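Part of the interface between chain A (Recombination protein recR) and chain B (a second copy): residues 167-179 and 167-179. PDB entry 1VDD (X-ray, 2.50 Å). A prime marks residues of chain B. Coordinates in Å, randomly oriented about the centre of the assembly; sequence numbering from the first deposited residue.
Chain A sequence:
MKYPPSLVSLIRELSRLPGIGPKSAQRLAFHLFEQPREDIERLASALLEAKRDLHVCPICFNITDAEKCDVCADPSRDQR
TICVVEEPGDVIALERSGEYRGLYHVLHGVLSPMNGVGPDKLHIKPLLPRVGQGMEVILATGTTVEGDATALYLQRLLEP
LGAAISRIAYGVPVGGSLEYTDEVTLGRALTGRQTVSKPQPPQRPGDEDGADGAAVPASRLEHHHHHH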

# COMPACT_ATOMS: atom_id res chain seq x y z
N ARG A 167 10.38 13.81 29.63
CA ARG A 167 10.04 13.63 28.22
C ARG A 167 9.63 12.16 28.06
O ARG A 167 10.17 11.29 28.75
CB ARG A 167 11.26 13.94 27.36
CG ARG A 167 11.04 13.81 25.87
CD ARG A 167 10.25 14.98 25.32
NE ARG A 167 10.42 15.09 23.88
CZ ARG A 167 9.45 14.90 22.99
NH1 ARG A 167 8.22 14.59 23.39
NH2 ARG A 167 9.71 15.04 21.70
N ILE A 168 8.67 11.88 27.17
CA ILE A 168 8.23 10.51 26.99
C ILE A 168 9.37 9.71 26.37
O ILE A 168 10.25 10.28 25.73
CB ILE A 168 6.95 10.43 26.11
CG1 ILE A 168 7.17 11.11 24.76
CG2 ILE A 168 5.80 11.10 26.81
CD1 ILE A 168 5.94 11.08 23.88
N ALA A 169 9.36 8.40 26.56
CA ALA A 169 10.44 7.55 26.08
C ALA A 169 10.56 7.29 24.59
O ALA A 169 9.67 6.73 23.96
CB ALA A 169 10.40 6.21 26.84
N TYR A 170 11.69 7.71 24.01
CA TYR A 170 11.94 7.43 22.61
C TYR A 170 12.23 5.95 22.68
O TYR A 170 12.95 5.50 23.57
CB TYR A 170 13.19 8.16 22.12
CG TYR A 170 12.96 9.62 21.80
CD1 TYR A 170 12.28 10.45 22.69
CD2 TYR A 170 13.42 10.17 20.60
CE1 TYR A 170 12.07 11.80 22.41
CE2 TYR A 170 13.22 11.52 20.31
CZ TYR A 170 12.53 12.33 21.21
OH TYR A 170 12.31 13.66 20.93
N GLY A 171 11.67 5.16 21.77
CA GLY A 171 11.93 3.74 21.86
C GLY A 171 11.24 2.91 20.81
O GLY A 171 10.47 3.42 20.01
N VAL A 172 11.50 1.61 20.84
CA VAL A 172 10.89 0.73 19.86
C VAL A 172 9.41 0.67 20.18
O VAL A 172 9.02 0.69 21.35
CB VAL A 172 11.55 -0.68 19.92
CG1 VAL A 172 13.06 -0.54 19.75
CG2 VAL A 172 11.25 -1.37 21.25
N PRO A 173 8.56 0.65 19.14
CA PRO A 173 7.11 0.60 19.39
C PRO A 173 6.69 -0.82 19.80
O PRO A 173 7.42 -1.77 19.55
CB PRO A 173 6.51 1.04 18.06
CG PRO A 173 7.51 0.62 17.03
CD PRO A 173 8.88 0.70 17.71
N VAL A 174 5.53 -0.96 20.44
CA VAL A 174 5.07 -2.29 20.86
C VAL A 174 4.62 -3.15 19.68
O VAL A 174 3.86 -2.70 18.83
CB VAL A 174 3.88 -2.21 21.83
CG1 VAL A 174 3.59 -3.60 22.37
CG2 VAL A 174 4.18 -1.25 22.95
N GLY A 175 5.09 -4.39 19.64
CA GLY A 175 4.69 -5.28 18.57
C GLY A 175 5.58 -5.19 17.35
O GLY A 175 5.12 -5.25 16.20
N GLY A 176 6.88 -5.04 17.59
CA GLY A 176 7.82 -4.96 16.49
C GLY A 176 9.07 -5.75 16.79
O GLY A 176 9.29 -6.21 17.90
N SER A 177 9.89 -5.93 15.76
CA SER A 177 11.14 -6.64 15.93
C SER A 177 12.21 -5.68 15.41
O SER A 177 11.96 -4.92 14.48
CB SER A 177 11.13 -7.94 15.13
OG SER A 177 10.79 -7.72 13.78
N LEU A 178 13.37 -5.72 16.05
CA LEU A 178 14.48 -4.85 15.69
C LEU A 178 14.75 -4.75 14.20
O LEU A 178 15.09 -3.68 13.69
CB LEU A 178 15.75 -5.31 16.39
CG LEU A 178 15.71 -5.54 17.90
CD1 LEU A 178 17.10 -5.28 18.44
CD2 LEU A 178 14.70 -4.61 18.58
N GLU A 179 14.60 -5.86 13.49
CA GLU A 179 14.89 -5.84 12.07
C GLU A 179 14.17 -4.76 11.29
O GLU A 179 14.74 -4.18 10.38
CB GLU A 179 14.57 -7.19 11.43
CG GLU A 179 15.31 -7.37 10.12
CD GLU A 179 16.81 -7.15 10.29
OE1 GLU A 179 17.41 -7.83 11.15
OE2 GLU A 179 17.37 -6.29 9.57
N ARG B 167 16.45 -3.91 29.81
CA ARG B 167 15.61 -4.21 28.67
C ARG B 167 15.62 -2.98 27.77
O ARG B 167 15.62 -1.85 28.25
CB ARG B 167 14.19 -4.54 29.13
CG ARG B 167 13.21 -4.85 28.00
CD ARG B 167 13.43 -6.22 27.37
NE ARG B 167 12.41 -6.49 26.35
CZ ARG B 167 12.67 -6.68 25.05
NH1 ARG B 167 13.91 -6.64 24.59
NH2 ARG B 167 11.67 -6.88 24.19
N ILE B 168 15.65 -3.24 26.47
CA ILE B 168 15.65 -2.19 25.47
C ILE B 168 14.43 -1.32 25.78
O ILE B 168 13.40 -1.82 26.24
CB ILE B 168 15.57 -2.84 24.08
CG1 ILE B 168 16.22 -1.95 23.04
CG2 ILE B 168 14.12 -3.16 23.72
CD1 ILE B 168 16.13 -2.53 21.65
N ALA B 169 14.54 -0.02 25.52
CA ALA B 169 13.47 0.93 25.80
C ALA B 169 12.19 0.82 24.97
O ALA B 169 12.21 1.02 23.76
CB ALA B 169 14.01 2.37 25.68
N TYR B 170 11.08 0.50 25.63
CA TYR B 170 9.79 0.44 24.94
C TYR B 170 9.38 1.91 24.84
O TYR B 170 9.37 2.62 25.84
CB TYR B 170 8.75 -0.30 25.77
CG TYR B 170 8.81 -1.81 25.70
CD1 TYR B 170 9.88 -2.51 26.25
CD2 TYR B 170 7.77 -2.54 25.12
CE1 TYR B 170 9.91 -3.91 26.23
CE2 TYR B 170 7.79 -3.93 25.10
CZ TYR B 170 8.86 -4.61 25.66
OH TYR B 170 8.87 -5.98 25.67
N GLY B 171 9.05 2.37 23.63
CA GLY B 171 8.68 3.77 23.49
C GLY B 171 8.26 4.26 22.12
O GLY B 171 8.00 3.49 21.20
N VAL B 172 8.21 5.58 21.98
CA VAL B 172 7.82 6.19 20.73
C VAL B 172 8.99 6.21 19.77
O VAL B 172 10.10 6.56 20.16
CB VAL B 172 7.34 7.65 20.95
CG1 VAL B 172 7.04 8.30 19.61
CG2 VAL B 172 6.08 7.66 21.84
N PRO B 173 8.77 5.80 18.51
CA PRO B 173 9.90 5.81 17.57
C PRO B 173 10.27 7.24 17.22
O PRO B 173 9.61 8.19 17.65
CB PRO B 173 9.35 5.06 16.36
CG PRO B 173 7.86 5.31 16.42
CD PRO B 173 7.55 5.23 17.90
N VAL B 174 11.35 7.38 16.46
CA VAL B 174 11.82 8.68 16.03
C VAL B 174 11.02 9.09 14.80
O VAL B 174 10.78 8.27 13.91
CB VAL B 174 13.31 8.63 15.65
CG1 VAL B 174 13.67 9.81 14.76
CG2 VAL B 174 14.17 8.66 16.91
N GLY B 175 10.60 10.35 14.77
CA GLY B 175 9.87 10.86 13.62
C GLY B 175 8.40 10.50 13.57
O GLY B 175 7.89 10.06 12.54
N GLY B 176 7.70 10.69 14.68
CA GLY B 176 6.28 10.39 14.69
C GLY B 176 5.51 11.29 15.63
O GLY B 176 6.08 11.93 16.50
N SER B 177 4.19 11.33 15.44
CA SER B 177 3.30 12.12 16.28
C SER B 177 2.40 11.16 17.06
O SER B 177 1.95 10.17 16.52
CB SER B 177 2.44 13.05 15.42
OG SER B 177 3.24 14.11 14.89
N LEU B 178 2.15 11.47 18.33
CA LEU B 178 1.32 10.62 19.16
C LEU B 178 -0.02 10.23 18.53
O LEU B 178 -0.55 9.13 18.80
CB LEU B 178 1.08 11.29 20.51
CG LEU B 178 2.29 11.68 21.37
CD1 LEU B 178 1.80 11.80 22.81
CD2 LEU B 178 3.42 10.65 21.27
N GLU B 179 -0.58 11.12 17.71
CA GLU B 179 -1.85 10.85 17.04
C GLU B 179 -1.72 9.52 16.28
O GLU B 179 -2.62 8.68 16.32
CB GLU B 179 -2.17 11.98 16.05
CG GLU B 179 -3.61 11.98 15.53
CD GLU B 179 -4.61 12.45 16.58
OE1 GLU B 179 -4.50 12.03 17.75
OE2 GLU B 179 -5.51 13.25 16.23

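What holds the two backbones together? Four hydrogen bonds do, arranged as two near-equivalent pairs about the place where Gly171 meets Gly171′, whose CA atoms lie 3.6 Å apart. Val172′ N donates to Ala169 O at 2.7 Å and Gly171 N to Val172′ O at 2.6 Å. In the other pair Val172 N donates to Ala169′ O at 3.1 Å, with an angle of 139° at the hydrogen, while Gly171′ N reaches Val172 O at 2.8 Å on an almost straight line of 178°. The two copies therefore repeat the same pattern without matching exactly. Tyr170 is bridged to Val172′ and Val172 to Tyr170′, each as a single bridge, so the pairing is local.

Why can the chains come so close at the centre? Both residues there are glycines, and the lack of a side chain leaves room for the partner's backbone. An ideal CB on Gly171 would point toward the other chain and lie 2.4 Å from Ala169′ O; one on Gly171′ would lie 2.1 Å from Ala169 O. Either would clash. With hydrogens alone on the alpha carbons, the close approach becomes a set of CA-H...O contacts: Gly171′ CA lies 3.2 Å from Ala169 O, and Gly171 CA lies 3.3 Å from Ala169′ O. Thus each Ala169 carbonyl receives a peptide N-H and also faces a glycine CA of the partner.

Is every close polar pair at the centre favourable? Gly171 O and Gly171′ O are two acceptors only 2.7 Å apart, with no hydrogen between them to share, so this approach is not a bond and should be repulsive. Each of these oxygens does have a CA-H...O contact with the partner's proline: Pro173′ CA is 3.5 Å from Gly171 O, and Pro173 CA is 3.5 Å from Gly171′ O. Proline nitrogen has no hydrogen to give, so the 3.3 Å between Gly171 O and Pro173′ N is likewise only proximity.

Where do the side chains add to the contact? Ile168 and Ile168′ point toward the other stretch, and each brings its CD1 against both a valine and a leucine of the partner, which lie on the same side of that methyl. Ile168 CD1 lies 4.0 Å from Val172′ CG2 and 3.7 Å from Leu178′ CD2; Ile168′ CD1 lies 4.1 Å from Val172 CG1 and 4.0 Å from Leu178 CD2. The isoleucines differ in chi1, p in Ile168 and t in Ile168′, yet both reach the same kinds of neighbour. The tyrosines meet valines at the ring edge, near the ring plane: Tyr170 CD2 lies 4.1 Å from Val174′ CG2, and Tyr170′ CD2 lies 4.4 Å from Val174 CG2. The prolines also touch, with Pro173 CB 4.3 Å from Pro173′ CD. These apolar contacts supplement a centre built from backbone atoms.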